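Local coordinates for protein response regulator (Caulobacter vibrioides, PDB 3N0R) that probably acts as a stress-response regulator, its receiver domain controlling a sigma-factor-like domain that counters an anti-sigma factor, at residues Ala82-Ser87 against Asp96-Ala101; Ser116-Phe120 against Asp150-Ile155; Ala191-Gly195 against Leu215-Gly221. The protein carries 1 engineered substitution. One frame throughout, in Å; residues are numbered along the deposited sequence.

Contact 1. Residues Ala82-Ser87 against Asp96-Ala101; sequences AIWLSS and DQGLHA
Two backbone bonds from Gly98 and Leu99 meet carbonyls in the last turn of the helix that ends at Trp84. Gly98 N reaches Ala82 O at 3.1 Å, with an N-H...O angle of 164°, while Leu99 N lies 2.8 Å from Ile83 O, at 169°. The same two oxygens also receive CA-H groups: Gln97 CA approaches Ala82 O and Gly98 CA approaches Ile83 O, each at 3.4 Å. Ala82 O is additionally within 3.1 Å of water 1, which accepts from Ser86 N and also has Leu99 O in donating range. This C-terminal end of helix 72-84 is thus met partly by a returning loop: residues 96-101 have no regular structure and run past the helix end on their way to helix 104-112, closing a short excursion at the surface of the sigma-like half of the protein. Gln97 extends fully, with CG anti to its backbone N (chi1 -171°), which sets CG against Ser86 CB and lets NE2 donate to Leu99 O at 2.9 Å, in the carbonyl plane and on a lone pair. NE2 also lies over one face of the His100 ring. The Ser86 hydroxyl bonds back to His81 O of the preceding helix. Asp96 O, in contrast, is buried against Ala82 CB and has no polar partner in the model. On the apolar side, Leu99 CD1 touches Trp84 CE3 at 3.6 Å, near the ring plane at its edge, and lies 3.5 Å from Trp84 O. Ile83 CG2 lies over a face of the indole, whose NE1 donates to Tyr51 O. Leu99 also reaches Ala105 and Leu109 of helix 104-112.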
loop_
_atom_site.group_PDB
_atom_site.type_symbol
_atom_site.label_atom_id
_atom_site.label_comp_id
_atom_site.label_asym_id
_atom_site.label_seq_id
_atom_site.Cartn_x
_atom_site.Cartn_y
_atom_site.Cartn_z
ATOM N N ALA A 82 18.065 0.036 0.534
ATOM C CA ALA A 82 19.416 0.489 0.186
ATOM C C ALA A 82 19.423 1.203 -1.168
ATOM O O ALA A 82 20.080 2.235 -1.341
ATOM C CB ALA A 82 20.393 -0.694 0.170
ATOM N N ILE A 83 18.695 0.644 -2.132
ATOM C CA ILE A 83 18.655 1.217 -3.468
ATOM C C ILE A 83 17.873 2.529 -3.503
ATOM O O ILE A 83 18.353 3.509 -4.069
ATOM C CB ILE A 83 18.070 0.228 -4.500
ATOM C CG1 ILE A 83 18.987 -0.995 -4.633
ATOM C CG2 ILE A 83 17.881 0.902 -5.846
ATOM C CD1 ILE A 83 18.374 -2.158 -5.414
ATOM N N TRP A 84 16.689 2.550 -2.882
ATOM C CA TRP A 84 15.732 3.631 -3.109
ATOM C C TRP A 84 15.535 4.621 -1.970
ATOM O O TRP A 84 15.125 5.754 -2.225
ATOM C CB TRP A 84 14.361 3.058 -3.515
ATOM C CG TRP A 84 14.398 2.304 -4.806
ATOM C CD1 TRP A 84 14.309 0.948 -4.977
ATOM C CD2 TRP A 84 14.563 2.866 -6.109
ATOM N NE1 TRP A 84 14.419 0.640 -6.313
ATOM C CE2 TRP A 84 14.576 1.802 -7.029
ATOM C CE3 TRP A 84 14.708 4.174 -6.584
ATOM C CZ2 TRP A 84 14.721 2.006 -8.404
ATOM C CZ3 TRP A 84 14.859 4.376 -7.947
ATOM C CH2 TRP A 84 14.865 3.300 -8.841
ATOM N N LEU A 85 15.804 4.202 -0.734
ATOM C CA LEU A 85 15.297 4.940 0.423
ATOM C C LEU A 85 16.374 5.262 1.457
ATOM O O LEU A 85 16.074 5.470 2.638
ATOM C CB LEU A 85 14.146 4.164 1.081
ATOM C CG LEU A 85 12.906 3.981 0.210
ATOM C CD1 LEU A 85 11.947 2.979 0.850
ATOM C CD2 LEU A 85 12.215 5.325 -0.027
ATOM N N SER A 86 17.624 5.348 1.029
ATOM C CA SER A 86 18.705 5.586 1.979
ATOM C C SER A 86 19.325 6.972 1.875
ATOM O O SER A 86 20.317 7.252 2.540
ATOM C CB SER A 86 19.761 4.489 1.851
ATOM O OG SER A 86 19.215 3.252 2.273
ATOM N N SER A 87 18.745 7.850 1.059
ATOM C CA SER A 87 19.284 9.198 0.939
ATOM C C SER A 87 19.328 9.883 2.299
ATOM O O SER A 87 18.356 9.839 3.055
ATOM C CB SER A 87 18.476 10.021 -0.060
ATOM O OG SER A 87 18.652 9.492 -1.357
ATOM N N ASP A 96 25.955 -0.451 0.679
ATOM C CA ASP A 96 25.306 -0.214 -0.608
ATOM C C ASP A 96 24.332 0.950 -0.526
ATOM O O ASP A 96 23.459 0.978 0.342
ATOM C CB ASP A 96 24.485 -1.436 -1.026
ATOM C CG ASP A 96 25.314 -2.686 -1.174
ATOM O OD1 ASP A 96 26.463 -2.598 -1.651
ATOM O OD2 ASP A 96 24.796 -3.770 -0.830
ATOM N N GLN A 97 24.438 1.885 -1.458
ATOM C CA GLN A 97 23.432 2.932 -1.562
ATOM C C GLN A 97 23.231 3.342 -3.014
ATOM O O GLN A 97 24.203 3.659 -3.698
ATOM C CB GLN A 97 23.819 4.143 -0.720
ATOM C CG GLN A 97 22.693 5.147 -0.648
ATOM C CD GLN A 97 23.003 6.359 0.199
ATOM O OE1 GLN A 97 23.819 6.308 1.128
ATOM N NE2 GLN A 97 22.333 7.464 -0.104
ATOM N N GLY A 98 21.975 3.362 -3.465
ATOM C CA GLY A 98 21.642 3.724 -4.835
ATOM C C GLY A 98 21.357 5.215 -4.956
ATOM O O GLY A 98 22.256 6.001 -5.271
ATOM N N LEU A 99 20.115 5.622 -4.706
ATOM C CA LEU A 99 19.777 7.039 -4.703
ATOM C C LEU A 99 20.531 7.797 -3.622
ATOM O O LEU A 99 20.773 7.266 -2.526
ATOM C CB LEU A 99 18.275 7.250 -4.478
ATOM C CG LEU A 99 17.293 6.878 -5.590
ATOM C CD1 LEU A 99 15.897 7.336 -5.235
ATOM C CD2 LEU A 99 17.708 7.410 -6.960
ATOM N N HIS A 100 20.883 9.040 -3.937
ATOM C CA HIS A 100 21.433 9.975 -2.965
ATOM C C HIS A 100 20.579 11.228 -2.972
ATOM O O HIS A 100 19.771 11.415 -3.885
ATOM C CB HIS A 100 22.902 10.282 -3.282
ATOM C CG HIS A 100 23.783 9.090 -3.109
ATOM N ND1 HIS A 100 23.774 8.031 -3.993
ATOM C CD2 HIS A 100 24.627 8.739 -2.112
ATOM C CE1 HIS A 100 24.605 7.098 -3.569
ATOM N NE2 HIS A 100 25.131 7.499 -2.426
ATOM N N ALA A 101 20.758 12.074 -1.959
ATOM C CA ALA A 101 19.826 13.166 -1.680
ATOM C C ALA A 101 19.630 14.121 -2.859
ATOM O O ALA A 101 18.556 14.698 -3.021
ATOM C CB ALA A 101 20.270 13.936 -0.440
HETATM O O HOH W 1 19.062 5.186 -1.421
#

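Contact 2. Residues Ser116-Phe120 against Asp150-Ile155; sequences SRQAF and DAQAEI
Glu154 OE1 is gripped by Arg117 and by a water. Arg117 NH2 donates to it at 3.0 Å in a salt bridge, which Glu154 OE1 accepts on its anti lone pair; the oxygen lies in the guanidinium plane, though the carboxylate is turned 53° against that plane. Water 2 donates to the same oxygen at 2.7 Å, accepts from Arg117 NE and is hydrogen-bonded to Ser116 OG. Water 3 lies 2.6 Å from Glu154 OE2, to which it donates, and is also bonded to Ser116 OG, so both carboxylate oxygens are tied through water to one hydroxyl. Bends at chi2 and chi3 fold the arginine back across Glu154 and Ile155. There Ile155 CG1 sits over the centre of one guanidinium face, 3.9 Å above its plane. Beyond the two segments, NH1 bonds to Gln273 OE1 and the guanidinium makes a cation-pi contact with Phe276.

Beneath this polar edge, helices 115-125 and 141-156 of the sigma-like domain cross nearly at right angles: the local axes make a -91° crossing and approach to 8.7 Å. The small residue Ala151 permits close contact, its CB 3.3 Å from Ser116 O and 3.4 Å from Phe120 CB. The Phe120 side chain also touches Lys268 and Ala269 of helix 264-277, so the crossing abuts the last helix of the receiver domain.

Chemically, the buried guanidinium is compensated on one edge by a carboxylate and a water, while a methylene group covers a face; the nearby positive charge would probably help keep Glu154 ionised and lower its pKa, and the two waters and the salt bridge together probably restrain the carboxylate's rotation.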
loop_
_atom_site.group_PDB
_atom_site.type_symbol
_atom_site.label_atom_id
_atom_site.label_comp_id
_atom_site.label_asym_id
_atom_site.label_seq_id
_atom_site.Cartn_x
_atom_site.Cartn_y
_atom_site.Cartn_z
ATOM N N SER A 116 9.425 7.782 8.840
ATOM C CA SER A 116 8.299 7.460 9.718
ATOM C C SER A 116 7.227 6.673 8.967
ATOM O O SER A 116 6.680 5.693 9.477
ATOM C CB SER A 116 7.696 8.733 10.305
ATOM O OG SER A 116 7.353 9.637 9.271
ATOM N N ARG A 117 6.926 7.108 7.750
ATOM C CA ARG A 117 5.891 6.450 6.965
ATOM C C ARG A 117 6.331 5.066 6.488
ATOM O O ARG A 117 5.527 4.130 6.455
ATOM C CB ARG A 117 5.481 7.317 5.778
ATOM C CG ARG A 117 4.191 6.880 5.133
ATOM C CD ARG A 117 2.992 6.940 6.089
ATOM N NE ARG A 117 2.791 8.264 6.674
ATOM C CZ ARG A 117 1.796 9.097 6.362
ATOM N NH1 ARG A 117 0.878 8.760 5.460
ATOM N NH2 ARG A 117 1.712 10.274 6.970
ATOM N N GLN A 118 7.611 4.925 6.159
ATOM C CA GLN A 118 8.160 3.620 5.833
ATOM C C GLN A 118 7.973 2.664 7.011
ATOM O O GLN A 118 7.508 1.549 6.832
ATOM C CB GLN A 118 9.644 3.741 5.498
ATOM C CG GLN A 118 9.941 4.599 4.288
ATOM C CD GLN A 118 11.397 4.984 4.229
ATOM O OE1 GLN A 118 12.263 4.206 4.622
ATOM N NE2 GLN A 118 11.681 6.192 3.755
ATOM N N ALA A 119 8.345 3.100 8.210
ATOM C CA ALA A 119 8.245 2.245 9.392
ATOM C C ALA A 119 6.798 1.809 9.630
ATOM O O ALA A 119 6.514 0.647 9.936
ATOM C CB ALA A 119 8.797 2.950 10.620
ATOM N N PHE A 120 5.875 2.750 9.479
ATOM C CA PHE A 120 4.476 2.443 9.650
ATOM C C PHE A 120 3.970 1.460 8.598
ATOM O O PHE A 120 3.285 0.494 8.922
ATOM C CB PHE A 120 3.645 3.723 9.612
ATOM C CG PHE A 120 2.200 3.482 9.851
ATOM C CD1 PHE A 120 1.712 3.326 11.144
ATOM C CD2 PHE A 120 1.321 3.366 8.787
ATOM C CE1 PHE A 120 0.379 3.070 11.368
ATOM C CE2 PHE A 120 -0.014 3.109 9.011
ATOM C CZ PHE A 120 -0.481 2.964 10.302
ATOM N N ASP A 150 5.157 8.466 15.217
ATOM C CA ASP A 150 4.998 9.700 14.443
ATOM C C ASP A 150 4.000 9.508 13.306
ATOM O O ASP A 150 3.097 10.328 13.102
ATOM C CB ASP A 150 6.338 10.179 13.864
ATOM C CG ASP A 150 7.208 10.887 14.883
ATOM O OD1 ASP A 150 6.754 11.099 16.028
ATOM O OD2 ASP A 150 8.350 11.248 14.526
ATOM N N ALA A 151 4.175 8.430 12.550
ATOM C CA ALA A 151 3.297 8.168 11.422
ATOM C C ALA A 151 1.872 7.916 11.887
ATOM O O ALA A 151 0.920 8.372 11.255
ATOM C CB ALA A 151 3.816 6.993 10.617
ATOM N N GLN A 152 1.716 7.187 12.990
ATOM C CA GLN A 152 0.384 6.871 13.485
ATOM C C GLN A 152 -0.391 8.146 13.813
ATOM O O GLN A 152 -1.579 8.266 13.505
ATOM C CB GLN A 152 0.476 5.964 14.710
ATOM C CG GLN A 152 -0.860 5.441 15.197
ATOM C CD GLN A 152 -0.702 4.437 16.320
ATOM O OE1 GLN A 152 0.413 4.002 16.628
ATOM N NE2 GLN A 152 -1.814 4.062 16.938
ATOM N N ALA A 153 0.287 9.104 14.431
ATOM C CA ALA A 153 -0.341 10.375 14.755
ATOM C C ALA A 153 -0.764 11.113 13.487
ATOM O O ALA A 153 -1.856 11.680 13.435
ATOM C CB ALA A 153 0.586 11.237 15.602
ATOM N N GLU A 154 0.098 11.116 12.466
ATOM C CA GLU A 154 -0.218 11.779 11.194
ATOM C C GLU A 154 -1.422 11.145 10.510
ATOM O O GLU A 154 -2.295 11.838 9.975
ATOM C CB GLU A 154 0.991 11.749 10.252
ATOM C CG GLU A 154 2.106 12.638 10.726
ATOM C CD GLU A 154 3.396 12.460 9.961
ATOM O OE1 GLU A 154 3.407 11.767 8.923
ATOM O OE2 GLU A 154 4.419 13.014 10.416
ATOM N N ILE A 155 -1.450 9.821 10.490
ATOM C CA ILE A 155 -2.548 9.114 9.864
ATOM C C ILE A 155 -3.848 9.321 10.648
ATOM O O ILE A 155 -4.894 9.610 10.065
ATOM C CB ILE A 155 -2.194 7.636 9.662
ATOM C CG1 ILE A 155 -1.069 7.542 8.624
ATOM C CG2 ILE A 155 -3.427 6.847 9.231
ATOM C CD1 ILE A 155 -0.401 6.212 8.549
HETATM O O HOH W 2 4.727 9.503 8.386
HETATM O O HOH W 3 6.879 12.129 10.125
#

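Contact 3. Residues Ala191-Gly195 against Leu215-Gly221; sequences AATRG and LADGSSG
Arg194 lays its guanidinium over Ser219, whose CB lies over one face of the group, with NE 3.4 Å from that carbon. Its aliphatic part runs past the neighbouring backbone: CG and CD are each 3.5 Å from Ser220 O. The bend at chi3 (-66°) brings NH2 to Asp217 OD2, 3.3 Å away. This salt bridge is not flat: the oxygen is 26° out of the guanidinium plane, and the two planes stand 47° apart. Water 5 supplements it, accepting from Arg194 N at 2.9 Å and donating to Asp217 OD2.

Asp217 is itself held by its own loop. Its OD1 takes a 2.8 Å bond from Ser219 N, which closes an Asx turn, and a 2.6 Å bond from Ser219 OG through the syn lone pair. A type I beta turn from Leu215 to Gly218 frames this, and Leu215 N bonds back to Ser219 O. Leu215 CD1 packs at 3.9 Å against Ala192 O, near the N-terminus of helix 194-203, where Thr193 is the N-cap and its OG1 accepts from Glu196 N. The contact therefore joins two loops at the same end of the receiver's parallel sheet, those after strands 186-191 and 208-212; the latter strand ends with the predicted phosphorylation site, Asp212. Water 4 makes a further bridge, donating to Arg194 O and to Gly221 O.

With OD1 committed to its own turn, Asp217 offers OD2 to the arginine, and the loop probably helps hold the carboxylate in place for the rather long salt bridge, which water 5 partly shares.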
loop_
_atom_site.group_PDB
_atom_site.type_symbol
_atom_site.label_atom_id
_atom_site.label_comp_id
_atom_site.label_asym_id
_atom_site.label_seq_id
_atom_site.Cartn_x
_atom_site.Cartn_y
_atom_site.Cartn_z
ATOM N N ALA A 191 -22.926 -0.307 -1.404
ATOM C CA ALA A 191 -23.596 -0.753 -2.617
ATOM C C ALA A 191 -23.229 -2.197 -2.907
ATOM O O ALA A 191 -22.050 -2.560 -2.838
ATOM C CB ALA A 191 -23.174 0.126 -3.777
ATOM N N ALA A 192 -24.227 -3.011 -3.245
ATOM C CA ALA A 192 -24.007 -4.426 -3.533
ATOM C C ALA A 192 -23.836 -4.701 -5.020
ATOM O O ALA A 192 -23.428 -5.792 -5.407
ATOM C CB ALA A 192 -25.147 -5.274 -2.976
ATOM N N THR A 193 -24.177 -3.726 -5.854
ATOM C CA THR A 193 -24.097 -3.884 -7.303
ATOM C C THR A 193 -23.510 -2.631 -7.931
ATOM O O THR A 193 -23.435 -1.582 -7.293
ATOM C CB THR A 193 -25.485 -4.114 -7.935
ATOM O OG1 THR A 193 -26.250 -2.904 -7.854
ATOM C CG2 THR A 193 -26.234 -5.245 -7.233
ATOM N N ARG A 194 -23.116 -2.735 -9.196
ATOM C CA ARG A 194 -22.606 -1.582 -9.922
ATOM C C ARG A 194 -23.639 -0.463 -9.978
ATOM O O ARG A 194 -23.293 0.710 -9.853
ATOM C CB ARG A 194 -22.194 -1.979 -11.339
ATOM C CG ARG A 194 -20.864 -2.702 -11.424
ATOM C CD ARG A 194 -20.620 -3.169 -12.849
ATOM N NE ARG A 194 -21.592 -4.188 -13.238
ATOM C CZ ARG A 194 -22.011 -4.392 -14.484
ATOM N NH1 ARG A 194 -21.552 -3.642 -15.474
ATOM N NH2 ARG A 194 -22.895 -5.348 -14.738
ATOM N N GLY A 195 -24.903 -0.837 -10.167
ATOM C CA GLY A 195 -25.995 0.113 -10.271
ATOM C C GLY A 195 -26.262 0.830 -8.966
ATOM O O GLY A 195 -26.499 2.044 -8.952
ATOM N N LEU A 215 -17.695 -8.638 -8.031
ATOM C CA LEU A 215 -18.990 -8.887 -7.421
ATOM C C LEU A 215 -19.538 -10.253 -7.844
ATOM O O LEU A 215 -18.848 -11.039 -8.497
ATOM C CB LEU A 215 -19.970 -7.772 -7.790
ATOM C CG LEU A 215 -19.532 -6.353 -7.407
ATOM C CD1 LEU A 215 -20.527 -5.313 -7.905
ATOM C CD2 LEU A 215 -19.335 -6.233 -5.896
ATOM N N ALA A 216 -20.786 -10.522 -7.474
ATOM C CA ALA A 216 -21.415 -11.817 -7.725
ATOM C C ALA A 216 -21.599 -12.112 -9.212
ATOM O O ALA A 216 -21.548 -13.269 -9.636
ATOM C CB ALA A 216 -22.753 -11.898 -6.998
ATOM N N ASP A 217 -21.823 -11.066 -10.003
ATOM C CA ASP A 217 -22.025 -11.230 -11.440
ATOM C C ASP A 217 -20.697 -11.351 -12.185
ATOM O O ASP A 217 -20.670 -11.481 -13.408
ATOM C CB ASP A 217 -22.847 -10.066 -12.007
ATOM C CG ASP A 217 -22.136 -8.730 -11.878
ATOM O OD1 ASP A 217 -21.118 -8.663 -11.160
ATOM O OD2 ASP A 217 -22.600 -7.743 -12.490
ATOM N N GLY A 218 -19.597 -11.312 -11.437
ATOM C CA GLY A 218 -18.272 -11.386 -12.023
ATOM C C GLY A 218 -17.739 -10.025 -12.428
ATOM O O GLY A 218 -16.597 -9.906 -12.869
ATOM N N SER A 219 -18.562 -8.992 -12.268
ATOM C CA SER A 219 -18.181 -7.647 -12.688
ATOM C C SER A 219 -17.351 -6.938 -11.625
ATOM O O SER A 219 -17.368 -7.315 -10.455
ATOM C CB SER A 219 -19.419 -6.806 -13.009
ATOM O OG SER A 219 -20.035 -6.337 -11.822
ATOM N N SER A 220 -16.629 -5.908 -12.050
ATOM C CA SER A 220 -15.870 -5.060 -11.144
ATOM C C SER A 220 -16.807 -4.000 -10.575
ATOM O O SER A 220 -17.456 -3.272 -11.325
ATOM C CB SER A 220 -14.718 -4.394 -11.903
ATOM O OG SER A 220 -13.868 -3.669 -11.030
ATOM N N GLY A 221 -16.877 -3.919 -9.250
ATOM C CA GLY A 221 -17.807 -3.028 -8.582
ATOM C C GLY A 221 -17.661 -1.567 -8.962
ATOM O O GLY A 221 -18.626 -0.811 -8.914
HETATM O O HOH W 4 -20.121 0.944 -10.397
HETATM O O HOH W 5 -23.357 -5.234 -10.653
#

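From the N terminus, contact 1 closes first: the chain leaves helix 72-84, makes a short excursion partly absent from the model, and returns at 96-101 before helix 104-112. Contact 2 then closes a mostly helical span between helices 115-125 and 141-156. Contact 3 follows in the receiver domain, where 191-195 and 215-221 enclose most of helix 194-203 and strand 208-212. The three loops run in series, none nesting or crossing another. Contacts 1 and 2 touch where Leu85 CD2 packs against Gln118 NE2, 3.9 Å apart. Contact 3 lies across the chain's centre from both, its nearest atoms about 23 Å from those of contact 2.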